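Local coordinates for phage-related conserved hypothetical protein, BB2244 (Bordetella bronchiseptica, PDB 2BDV) that is of unknown function but belongs to the SOS response associated peptidase (SRAP) family, whose studied members bind DNA and attach covalently to abasic sites in single strands, at residues Trp86-Leu96 and Phe129-Arg137; Gln117-Leu127 and Ala199-Gly210. One frame throughout, in Å; residues are numbered along the deposited sequence.

Contact 1. Residues Trp86-Leu96 and Phe129-Arg137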
loop_
_atom_site.group_PDB
_atom_site.type_symbol
_atom_site.label_atom_id
_atom_site.label_comp_id
_atom_site.label_asym_id
_atom_site.label_seq_id
_atom_site.Cartn_x
_atom_site.Cartn_y
_atom_site.Cartn_z
ATOM N N TRP A 86 -14.298 -0.319 4.266
ATOM C CA TRP A 86 -13.185 -0.181 5.192
ATOM C C TRP A 86 -13.595 -0.108 6.664
ATOM O O TRP A 86 -12.798 -0.431 7.537
ATOM C CB TRP A 86 -12.365 1.046 4.792
ATOM C CG TRP A 86 -12.130 1.082 3.309
ATOM C CD1 TRP A 86 -12.436 2.100 2.456
ATOM C CD2 TRP A 86 -11.599 0.025 2.497
ATOM N NE1 TRP A 86 -12.137 1.746 1.168
ATOM C CE2 TRP A 86 -11.621 0.479 1.159
ATOM C CE3 TRP A 86 -11.111 -1.259 2.770
ATOM C CZ2 TRP A 86 -11.172 -0.306 0.089
ATOM C CZ3 TRP A 86 -10.664 -2.043 1.703
ATOM C CH2 TRP A 86 -10.700 -1.559 0.379
ATOM N N LYS A 87 -14.830 0.301 6.947
ATOM C CA LYS A 87 -15.278 0.394 8.334
ATOM C C LYS A 87 -15.238 -0.971 9.006
ATOM O O LYS A 87 -15.298 -1.078 10.225
ATOM C CB LYS A 87 -16.703 0.953 8.408
ATOM C CG LYS A 87 -17.757 0.090 7.719
ATOM C CD LYS A 87 -19.137 0.758 7.729
ATOM C CE LYS A 87 -20.072 0.109 6.712
ATOM N NZ LYS A 87 -21.459 0.665 6.749
ATOM N N LEU A 88 -15.128 -2.015 8.194
ATOM C CA LEU A 88 -15.095 -3.382 8.691
ATOM C C LEU A 88 -13.679 -3.894 8.960
ATOM O O LEU A 88 -13.494 -4.963 9.545
ATOM C CB LEU A 88 -15.773 -4.291 7.669
ATOM C CG LEU A 88 -17.181 -3.857 7.225
ATOM C CD1 LEU A 88 -17.603 -4.666 6.004
ATOM C CD2 LEU A 88 -18.174 -4.041 8.365
HETATM N N MSE A 89 -12.681 -3.133 8.533
HETATM C CA MSE A 89 -11.298 -3.545 8.710
HETATM C C MSE A 89 -10.449 -2.545 9.482
HETATM O O MSE A 89 -9.379 -2.891 9.968
HETATM C CB MSE A 89 -10.668 -3.781 7.341
HETATM C CG MSE A 89 -11.264 -4.947 6.583
HETATM SE SE MSE A 89 -10.846 -4.862 4.688
HETATM C CE MSE A 89 -12.536 -4.158 4.072
ATOM N N ILE A 90 -10.927 -1.309 9.591
ATOM C CA ILE A 90 -10.185 -0.275 10.289
ATOM C C ILE A 90 -9.891 -0.668 11.738
ATOM O O ILE A 90 -8.933 -0.187 12.344
ATOM C CB ILE A 90 -10.951 1.063 10.260
ATOM C CG1 ILE A 90 -10.094 2.157 10.897
ATOM C CG2 ILE A 90 -12.304 0.917 10.949
ATOM C CD1 ILE A 90 -8.747 2.329 10.200
ATOM N N GLY A 91 -10.705 -1.566 12.285
ATOM C CA GLY A 91 -10.499 -1.998 13.656
ATOM C C GLY A 91 -9.569 -3.187 13.819
ATOM O O GLY A 91 -8.654 -3.151 14.639
ATOM N N THR A 92 -9.770 -4.221 13.003
ATOM C CA THR A 92 -8.988 -5.454 13.105
ATOM C C THR A 92 -8.190 -5.903 11.874
ATOM O O THR A 92 -7.550 -6.953 11.904
ATOM C CB THR A 92 -9.930 -6.604 13.505
ATOM O OG1 THR A 92 -10.870 -6.851 12.444
ATOM C CG2 THR A 92 -10.711 -6.219 14.747
ATOM N N GLY A 93 -8.219 -5.126 10.799
ATOM C CA GLY A 93 -7.473 -5.521 9.617
ATOM C C GLY A 93 -6.328 -4.599 9.226
ATOM O O GLY A 93 -5.875 -4.642 8.087
ATOM N N ARG A 94 -5.850 -3.778 10.160
ATOM C CA ARG A 94 -4.764 -2.836 9.876
ATOM C C ARG A 94 -3.403 -3.505 9.660
ATOM O O ARG A 94 -2.908 -4.237 10.518
ATOM C CB ARG A 94 -4.644 -1.799 11.001
ATOM C CG ARG A 94 -5.907 -0.966 11.249
ATOM C CD ARG A 94 -5.627 0.191 12.224
ATOM N NE ARG A 94 -5.174 -0.287 13.530
ATOM C CZ ARG A 94 -5.971 -0.499 14.573
ATOM N NH1 ARG A 94 -7.278 -0.269 14.481
ATOM N NH2 ARG A 94 -5.459 -0.955 15.702
ATOM N N ILE A 95 -2.810 -3.248 8.501
ATOM C CA ILE A 95 -1.507 -3.807 8.163
ATOM C C ILE A 95 -0.625 -2.740 7.519
ATOM O O ILE A 95 -1.076 -1.637 7.207
ATOM C CB ILE A 95 -1.633 -4.974 7.151
ATOM C CG1 ILE A 95 -2.038 -4.436 5.774
ATOM C CG2 ILE A 95 -2.676 -5.975 7.634
ATOM C CD1 ILE A 95 -1.782 -5.404 4.608
ATOM N N LEU A 96 0.636 -3.090 7.320
ATOM C CA LEU A 96 1.579 -2.202 6.678
ATOM C C LEU A 96 2.144 -2.950 5.476
ATOM O O LEU A 96 2.341 -4.164 5.527
ATOM C CB LEU A 96 2.710 -1.822 7.638
ATOM C CG LEU A 96 2.249 -1.031 8.860
ATOM C CD1 LEU A 96 3.274 -1.105 9.970
ATOM C CD2 LEU A 96 1.992 0.418 8.441
ATOM N N PHE A 129 3.710 1.778 3.970
ATOM C CA PHE A 129 2.364 2.150 3.524
ATOM C C PHE A 129 1.322 1.549 4.448
ATOM O O PHE A 129 1.406 0.383 4.812
ATOM C CB PHE A 129 2.058 1.679 2.079
ATOM C CG PHE A 129 2.942 2.290 1.017
ATOM C CD1 PHE A 129 3.690 3.433 1.275
ATOM C CD2 PHE A 129 3.038 1.698 -0.243
ATOM C CE1 PHE A 129 4.525 3.970 0.304
ATOM C CE2 PHE A 129 3.868 2.229 -1.214
ATOM C CZ PHE A 129 4.613 3.366 -0.944
ATOM N N ALA A 130 0.347 2.365 4.830
ATOM C CA ALA A 130 -0.741 1.920 5.686
ATOM C C ALA A 130 -1.683 1.116 4.791
ATOM O O ALA A 130 -1.920 1.482 3.637
ATOM C CB ALA A 130 -1.467 3.119 6.267
ATOM N N GLY A 131 -2.216 0.020 5.319
ATOM C CA GLY A 131 -3.119 -0.802 4.533
ATOM C C GLY A 131 -4.202 -1.475 5.348
ATOM O O GLY A 131 -4.126 -1.540 6.571
ATOM N N LEU A 132 -5.215 -1.981 4.656
ATOM C CA LEU A 132 -6.333 -2.661 5.296
ATOM C C LEU A 132 -6.553 -3.997 4.590
ATOM O O LEU A 132 -6.695 -4.057 3.364
ATOM C CB LEU A 132 -7.599 -1.798 5.204
ATOM C CG LEU A 132 -7.602 -0.456 5.947
ATOM C CD1 LEU A 132 -8.878 0.314 5.619
ATOM C CD2 LEU A 132 -7.495 -0.703 7.447
ATOM N N SER A 133 -6.588 -5.064 5.372
ATOM C CA SER A 133 -6.760 -6.393 4.817
ATOM C C SER A 133 -7.943 -7.121 5.439
ATOM O O SER A 133 -8.291 -6.898 6.600
ATOM C CB SER A 133 -5.469 -7.197 5.030
ATOM O OG SER A 133 -5.657 -8.578 4.787
ATOM N N ALA A 134 -8.567 -7.982 4.649
ATOM C CA ALA A 134 -9.694 -8.759 5.120
ATOM C C ALA A 134 -9.215 -10.173 5.427
ATOM O O ALA A 134 -10.016 -11.067 5.690
ATOM C CB ALA A 134 -10.787 -8.792 4.067
ATOM N N TRP A 135 -7.911 -10.403 5.379
ATOM C CA TRP A 135 -7.451 -11.743 5.691
ATOM C C TRP A 135 -7.385 -11.893 7.209
ATOM O O TRP A 135 -7.152 -10.922 7.930
ATOM C CB TRP A 135 -6.077 -12.013 5.083
ATOM C CG TRP A 135 -5.565 -13.368 5.433
ATOM C CD1 TRP A 135 -5.829 -14.541 4.788
ATOM C CD2 TRP A 135 -4.709 -13.700 6.532
ATOM N NE1 TRP A 135 -5.183 -15.585 5.416
ATOM C CE2 TRP A 135 -4.488 -15.091 6.490
ATOM C CE3 TRP A 135 -4.105 -12.952 7.549
ATOM C CZ2 TRP A 135 -3.691 -15.752 7.426
ATOM C CZ3 TRP A 135 -3.314 -13.603 8.480
ATOM C CH2 TRP A 135 -3.111 -14.992 8.412
ATOM N N ARG A 136 -7.627 -13.107 7.686
ATOM C CA ARG A 136 -7.574 -13.415 9.111
ATOM C C ARG A 136 -7.103 -14.863 9.221
ATOM O O ARG A 136 -7.219 -15.625 8.262
ATOM C CB ARG A 136 -8.955 -13.261 9.755
ATOM C CG ARG A 136 -9.544 -11.860 9.681
ATOM C CD ARG A 136 -8.873 -10.868 10.626
ATOM N NE ARG A 136 -9.563 -9.580 10.559
ATOM C CZ ARG A 136 -9.367 -8.661 9.618
ATOM N NH1 ARG A 136 -8.477 -8.869 8.653
ATOM N NH2 ARG A 136 -10.100 -7.552 9.619
ATOM N N ARG A 137 -6.577 -15.239 10.384
ATOM C CA ARG A 137 -6.068 -16.597 10.611
ATOM C C ARG A 137 -7.045 -17.692 10.178
ATOM O O ARG A 137 -8.217 -17.674 10.549
ATOM C CB ARG A 137 -5.710 -16.786 12.095
ATOM C CG ARG A 137 -4.763 -17.964 12.391
ATOM C CD ARG A 137 -5.486 -19.307 12.513
ATOM N NE ARG A 137 -6.254 -19.419 13.756
ATOM C CZ ARG A 137 -7.041 -20.448 14.070
ATOM N NH1 ARG A 137 -7.695 -20.451 15.225
ATOM N NH2 ARG A 137 -7.181 -21.470 13.235
#
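I95 and G131 are paired by two backbone hydrogen bonds: I95 N to G131 O at 2.9 Å, and G131 N to I95 O at 2.8 Å. G93 O takes the next rung, from S133 N at 2.8 Å. The ladder is antiparallel, and the short strands run at 138° to each other. I95 O has a second donor, W177 NE1, so two N-H groups grip it. G131 has no side chain, and I95 CG1 lies against its backbone instead.

Apolar contacts gather round L132, which presents its two methyls to different partners. CD1 meets W86 CB at 3.7 Å, and CD2 sits 3.9 Å from I90 CA and close to M89 O, in the loop after 3-10 segment 86-88. Selenomethionine M89 reaches past S133 O, and its SE comes within 4.0 Å of A134 CB.

Charged groups tie down the loop. R136 turns back through a bend at chi2 (-73°), which brings one face of its guanidinium against T92 O, standing over its centre. NH2 gives a bent bond to T92 OG1 at 3.0 Å, while NH1 bonds S133 O at 2.9 Å, nearly in the guanidinium plane. R94 NH1 reaches I90 O in the carbonyl plane, and its NE is held by W177 O, joining the loop at I90 to helix 171-178.

On one sheet face, L96 and L132 touch W177 of that helix, while R94 and A130 touch A187 and L191 of helix 184-191. Outermost strand 94-99, led into by segment 86-88 and its loop, thus pairs antiparallel with 126-133 in a mixed four-stranded sheet.

Contact 2. Residues Gln117-Leu127 and Ala199-Gly210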
loop_
_atom_site.group_PDB
_atom_site.type_symbol
_atom_site.label_atom_id
_atom_site.label_comp_id
_atom_site.label_asym_id
_atom_site.label_seq_id
_atom_site.Cartn_x
_atom_site.Cartn_y
_atom_site.Cartn_z
ATOM N N GLN A 117 3.852 8.283 -19.680
ATOM C CA GLN A 117 5.233 8.182 -19.224
ATOM C C GLN A 117 5.282 7.721 -17.759
ATOM O O GLN A 117 4.907 8.460 -16.850
ATOM C CB GLN A 117 5.919 9.547 -19.364
ATOM C CG GLN A 117 7.254 9.667 -18.641
ATOM C CD GLN A 117 8.304 8.704 -19.174
ATOM O OE1 GLN A 117 8.722 8.801 -20.330
ATOM N NE2 GLN A 117 8.730 7.768 -18.334
ATOM N N PRO A 118 5.736 6.485 -17.519
ATOM C CA PRO A 118 5.814 5.979 -16.144
ATOM C C PRO A 118 6.922 6.644 -15.312
ATOM O O PRO A 118 8.024 6.881 -15.807
ATOM C CB PRO A 118 6.063 4.481 -16.346
ATOM C CG PRO A 118 6.841 4.439 -17.637
ATOM C CD PRO A 118 6.115 5.445 -18.495
ATOM N N TYR A 119 6.619 6.958 -14.054
ATOM C CA TYR A 119 7.596 7.568 -13.151
ATOM C C TYR A 119 7.777 6.684 -11.918
ATOM O O TYR A 119 6.852 5.974 -11.510
ATOM C CB TYR A 119 7.131 8.959 -12.683
ATOM C CG TYR A 119 7.334 10.065 -13.689
ATOM C CD1 TYR A 119 6.440 10.248 -14.744
ATOM C CD2 TYR A 119 8.449 10.897 -13.618
ATOM C CE1 TYR A 119 6.652 11.228 -15.710
ATOM C CE2 TYR A 119 8.672 11.883 -14.579
ATOM C CZ TYR A 119 7.770 12.040 -15.624
ATOM O OH TYR A 119 8.008 12.987 -16.600
ATOM N N TYR A 120 8.968 6.715 -11.330
ATOM C CA TYR A 120 9.228 5.945 -10.114
ATOM C C TYR A 120 9.425 6.972 -8.986
ATOM O O TYR A 120 10.241 7.879 -9.122
ATOM C CB TYR A 120 10.494 5.080 -10.265
ATOM C CG TYR A 120 10.872 4.343 -8.993
ATOM C CD1 TYR A 120 10.004 3.417 -8.425
ATOM C CD2 TYR A 120 12.085 4.585 -8.352
ATOM C CE1 TYR A 120 10.324 2.751 -7.258
ATOM C CE2 TYR A 120 12.424 3.920 -7.173
ATOM C CZ TYR A 120 11.532 2.999 -6.632
ATOM O OH TYR A 120 11.831 2.315 -5.470
ATOM N N ILE A 121 8.659 6.836 -7.901
ATOM C CA ILE A 121 8.725 7.749 -6.749
ATOM C C ILE A 121 9.289 7.016 -5.538
ATOM O O ILE A 121 8.913 5.877 -5.277
ATOM C CB ILE A 121 7.316 8.291 -6.314
ATOM C CG1 ILE A 121 6.600 8.976 -7.473
ATOM C CG2 ILE A 121 7.468 9.330 -5.226
ATOM C CD1 ILE A 121 5.952 8.049 -8.436
ATOM N N HIS A 122 10.180 7.662 -4.789
ATOM C CA HIS A 122 10.757 7.016 -3.607
ATOM C C HIS A 122 11.240 8.009 -2.552
ATOM O O HIS A 122 11.211 9.223 -2.755
ATOM C CB HIS A 122 11.918 6.118 -4.033
ATOM C CG HIS A 122 13.103 6.881 -4.531
ATOM N ND1 HIS A 122 13.967 7.545 -3.687
ATOM C CD2 HIS A 122 13.527 7.148 -5.788
ATOM C CE1 HIS A 122 14.869 8.191 -4.403
ATOM N NE2 HIS A 122 14.625 7.966 -5.681
ATOM N N GLY A 123 11.677 7.470 -1.421
ATOM C CA GLY A 123 12.186 8.287 -0.339
ATOM C C GLY A 123 13.655 7.956 -0.107
ATOM O O GLY A 123 14.310 7.397 -0.984
ATOM N N ASP A 124 14.162 8.300 1.075
ATOM C CA ASP A 124 15.552 8.052 1.437
ATOM C C ASP A 124 15.700 6.714 2.158
ATOM O O ASP A 124 16.798 6.325 2.546
ATOM C CB ASP A 124 16.058 9.191 2.321
ATOM C CG ASP A 124 16.064 10.527 1.593
ATOM O OD1 ASP A 124 15.879 11.579 2.245
ATOM O OD2 ASP A 124 16.264 10.525 0.360
ATOM N N ALA A 125 14.587 6.013 2.330
ATOM C CA ALA A 125 14.583 4.717 3.001
ATOM C C ALA A 125 13.254 4.021 2.740
ATOM O O ALA A 125 12.312 4.644 2.252
ATOM C CB ALA A 125 14.793 4.912 4.503
ATOM N N PRO A 126 13.165 2.712 3.048
ATOM C CA PRO A 126 11.938 1.934 2.844
ATOM C C PRO A 126 10.720 2.638 3.429
ATOM O O PRO A 126 10.778 3.186 4.528
ATOM C CB PRO A 126 12.247 0.620 3.556
ATOM C CG PRO A 126 13.712 0.460 3.292
ATOM C CD PRO A 126 14.247 1.851 3.562
ATOM N N LEU A 127 9.617 2.610 2.693
ATOM C CA LEU A 127 8.396 3.265 3.126
ATOM C C LEU A 127 7.436 2.283 3.795
ATOM O O LEU A 127 7.425 1.094 3.475
ATOM C CB LEU A 127 7.722 3.909 1.915
ATOM C CG LEU A 127 8.685 4.577 0.928
ATOM C CD1 LEU A 127 7.894 4.996 -0.293
ATOM C CD2 LEU A 127 9.388 5.780 1.562
ATOM N N ALA A 199 9.433 14.733 1.082
ATOM C CA ALA A 199 10.301 13.639 1.527
ATOM C C ALA A 199 10.607 12.644 0.410
ATOM O O ALA A 199 11.387 11.708 0.597
ATOM C CB ALA A 199 9.654 12.911 2.702
ATOM N N PHE A 200 9.998 12.865 -0.751
ATOM C CA PHE A 200 10.171 11.989 -1.905
ATOM C C PHE A 200 10.782 12.685 -3.120
ATOM O O PHE A 200 10.647 13.894 -3.300
ATOM C CB PHE A 200 8.821 11.409 -2.346
ATOM C CG PHE A 200 7.990 10.869 -1.227
ATOM C CD1 PHE A 200 6.963 11.629 -0.672
ATOM C CD2 PHE A 200 8.227 9.597 -0.727
ATOM C CE1 PHE A 200 6.186 11.127 0.367
ATOM C CE2 PHE A 200 7.459 9.087 0.312
ATOM C CZ PHE A 200 6.434 9.849 0.862
ATOM N N SER A 201 11.446 11.898 -3.955
ATOM C CA SER A 201 12.028 12.385 -5.193
ATOM C C SER A 201 11.551 11.358 -6.221
ATOM O O SER A 201 11.090 10.279 -5.844
ATOM C CB SER A 201 13.562 12.416 -5.117
ATOM O OG SER A 201 14.104 11.122 -4.922
ATOM N N TRP A 202 11.639 11.679 -7.508
ATOM C CA TRP A 202 11.192 10.740 -8.533
ATOM C C TRP A 202 11.831 11.000 -9.877
ATOM O O TRP A 202 12.345 12.086 -10.128
ATOM C CB TRP A 202 9.667 10.805 -8.671
ATOM C CG TRP A 202 9.150 12.180 -8.921
ATOM C CD1 TRP A 202 9.070 12.827 -10.123
ATOM C CD2 TRP A 202 8.675 13.101 -7.938
ATOM N NE1 TRP A 202 8.573 14.096 -9.945
ATOM C CE2 TRP A 202 8.322 14.290 -8.610
ATOM C CE3 TRP A 202 8.513 13.038 -6.545
ATOM C CZ2 TRP A 202 7.817 15.412 -7.941
ATOM C CZ3 TRP A 202 8.012 14.154 -5.874
ATOM C CH2 TRP A 202 7.670 15.324 -6.574
ATOM N N TYR A 203 11.811 9.990 -10.739
ATOM C CA TYR A 203 12.377 10.134 -12.070
ATOM C C TYR A 203 11.591 9.290 -13.073
ATOM O O TYR A 203 10.886 8.349 -12.695
ATOM C CB TYR A 203 13.862 9.728 -12.078
ATOM C CG TYR A 203 14.148 8.346 -11.528
ATOM C CD1 TYR A 203 14.459 8.156 -10.175
ATOM C CD2 TYR A 203 14.078 7.228 -12.349
ATOM C CE1 TYR A 203 14.691 6.881 -9.662
ATOM C CE2 TYR A 203 14.303 5.952 -11.850
ATOM C CZ TYR A 203 14.608 5.780 -10.512
ATOM O OH TYR A 203 14.824 4.509 -10.023
ATOM N N PRO A 204 11.688 9.628 -14.371
ATOM C CA PRO A 204 10.957 8.849 -15.370
ATOM C C PRO A 204 11.691 7.543 -15.638
ATOM O O PRO A 204 12.908 7.546 -15.845
ATOM C CB PRO A 204 10.946 9.775 -16.582
ATOM C CG PRO A 204 12.287 10.454 -16.477
ATOM C CD PRO A 204 12.403 10.758 -14.995
ATOM N N VAL A 205 10.969 6.428 -15.608
ATOM C CA VAL A 205 11.598 5.144 -15.877
ATOM C C VAL A 205 11.677 5.011 -17.392
ATOM O O VAL A 205 10.698 5.246 -18.095
ATOM C CB VAL A 205 10.785 3.974 -15.271
ATOM C CG1 VAL A 205 9.351 4.089 -15.670
ATOM C CG2 VAL A 205 11.368 2.641 -15.733
ATOM N N ARG A 206 12.851 4.646 -17.889
ATOM C CA ARG A 206 13.077 4.539 -19.322
ATOM C C ARG A 206 12.878 3.131 -19.860
ATOM O O ARG A 206 12.718 2.934 -21.065
ATOM C CB ARG A 206 14.484 5.059 -19.632
ATOM C CG ARG A 206 14.788 6.368 -18.886
ATOM C CD ARG A 206 16.176 6.921 -19.189
ATOM N NE ARG A 206 16.603 7.913 -18.208
ATOM C CZ ARG A 206 17.668 8.696 -18.351
ATOM N NH1 ARG A 206 18.414 8.608 -19.444
ATOM N NH2 ARG A 206 18.004 9.558 -17.396
ATOM N N GLN A 207 12.875 2.156 -18.957
ATOM C CA GLN A 207 12.674 0.760 -19.331
ATOM C C GLN A 207 11.169 0.517 -19.477
ATOM O O GLN A 207 10.367 1.448 -19.355
ATOM C CB GLN A 207 13.264 -0.165 -18.253
ATOM C CG GLN A 207 12.409 -0.316 -16.997
ATOM C CD GLN A 207 13.140 -1.000 -15.846
ATOM O OE1 GLN A 207 12.515 -1.505 -14.909
ATOM N NE2 GLN A 207 14.467 -1.008 -15.905
ATOM N N GLU A 208 10.791 -0.728 -19.748
ATOM C CA GLU A 208 9.381 -1.096 -19.898
ATOM C C GLU A 208 8.797 -1.568 -18.571
ATOM O O GLU A 208 9.272 -2.541 -17.989
ATOM C CB GLU A 208 9.220 -2.218 -20.931
ATOM C CG GLU A 208 9.066 -1.755 -22.370
ATOM C CD GLU A 208 10.243 -0.939 -22.859
ATOM O OE1 GLU A 208 11.381 -1.466 -22.861
ATOM O OE2 GLU A 208 10.026 0.235 -23.245
ATOM N N VAL A 209 7.761 -0.880 -18.100
ATOM C CA VAL A 209 7.108 -1.242 -16.846
ATOM C C VAL A 209 5.596 -1.292 -17.029
ATOM O O VAL A 209 4.873 -1.807 -16.177
ATOM C CB VAL A 209 7.434 -0.230 -15.734
ATOM C CG1 VAL A 209 8.913 -0.282 -15.412
ATOM C CG2 VAL A 209 7.034 1.170 -16.174
ATOM N N GLY A 210 5.131 -0.750 -18.149
ATOM C CA GLY A 210 3.709 -0.734 -18.435
ATOM C C GLY A 210 3.275 0.532 -19.152
ATOM O O GLY A 210 3.955 1.561 -19.081
HETATM O O HOH W 1 11.689 9.613 3.144
#
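Strands 117-123 and 201-204 run antiparallel at 155°, with Y120 paired to Y203 and H122 to S201 by reciprocal backbone bonds, among them Y120 N to Y203 O at 2.9 Å.

The ladder extends to V205, whose N reaches P118 O at 3.0 Å. Q117 NE2 approaches the same oxygen from the opposite face of the carbonyl plane, at 2.8 Å, and also donates to V205 O at 3.2 Å; both acceptors lie close to the amide plane, which fixes the turn of the carboxamide. Beside them the P118 ring is tightly packed against V205 CG1; its contact with V209 CG2 is less certain, V209 being poorly ordered.

Strand 201-204 is an outermost strand of a four-stranded antiparallel sheet, and 116-123 separates it from 101-107.

On the face of Y119, I121, W202 and P204, P204 CB stands over the Y119 ring in a CH-pi contact, 4.1 Å from the centroid and 27° off the normal. I121 CG1 packs on W202 CB, while the indole leads off from the strand pair. On the face of Y120, H122, S201 and Y203, the two tyrosines run alongside each other, their planes at 62°. Y203 CG lies between its backbone N and carbonyl carbon, a torsion that lets the ring fold over Y120 CB and brings OH within 3.2 Å of Y120 CD2. H122 ND1 bonds G123 O at 2.7 Å, steadying the imidazole as Y203 CE1 meets its edge. Past the ladder's end, L127 CD2 touches the F200 ring edge at 4.0 Å.

Contact 1 and contact 2 lie on opposite sides of the chain's centre, their own centres about 11 and 15 Å from it and about 26 Å from each other. The chain itself links them: 117-127 turns a corner at D124 and A125 into strand 126-133, which supplies 129-133 to contact 1. Contact 2 lies at the 201-204 edge of the antiparallel sheet, contact 1 at the 94-99 edge of the mixed one. The two segment pairs alternate along the sequence and, apart from this continuity, do not touch. Both belong to the part of the chain assigned to the SRAP family, and no active site can be placed from these two contacts.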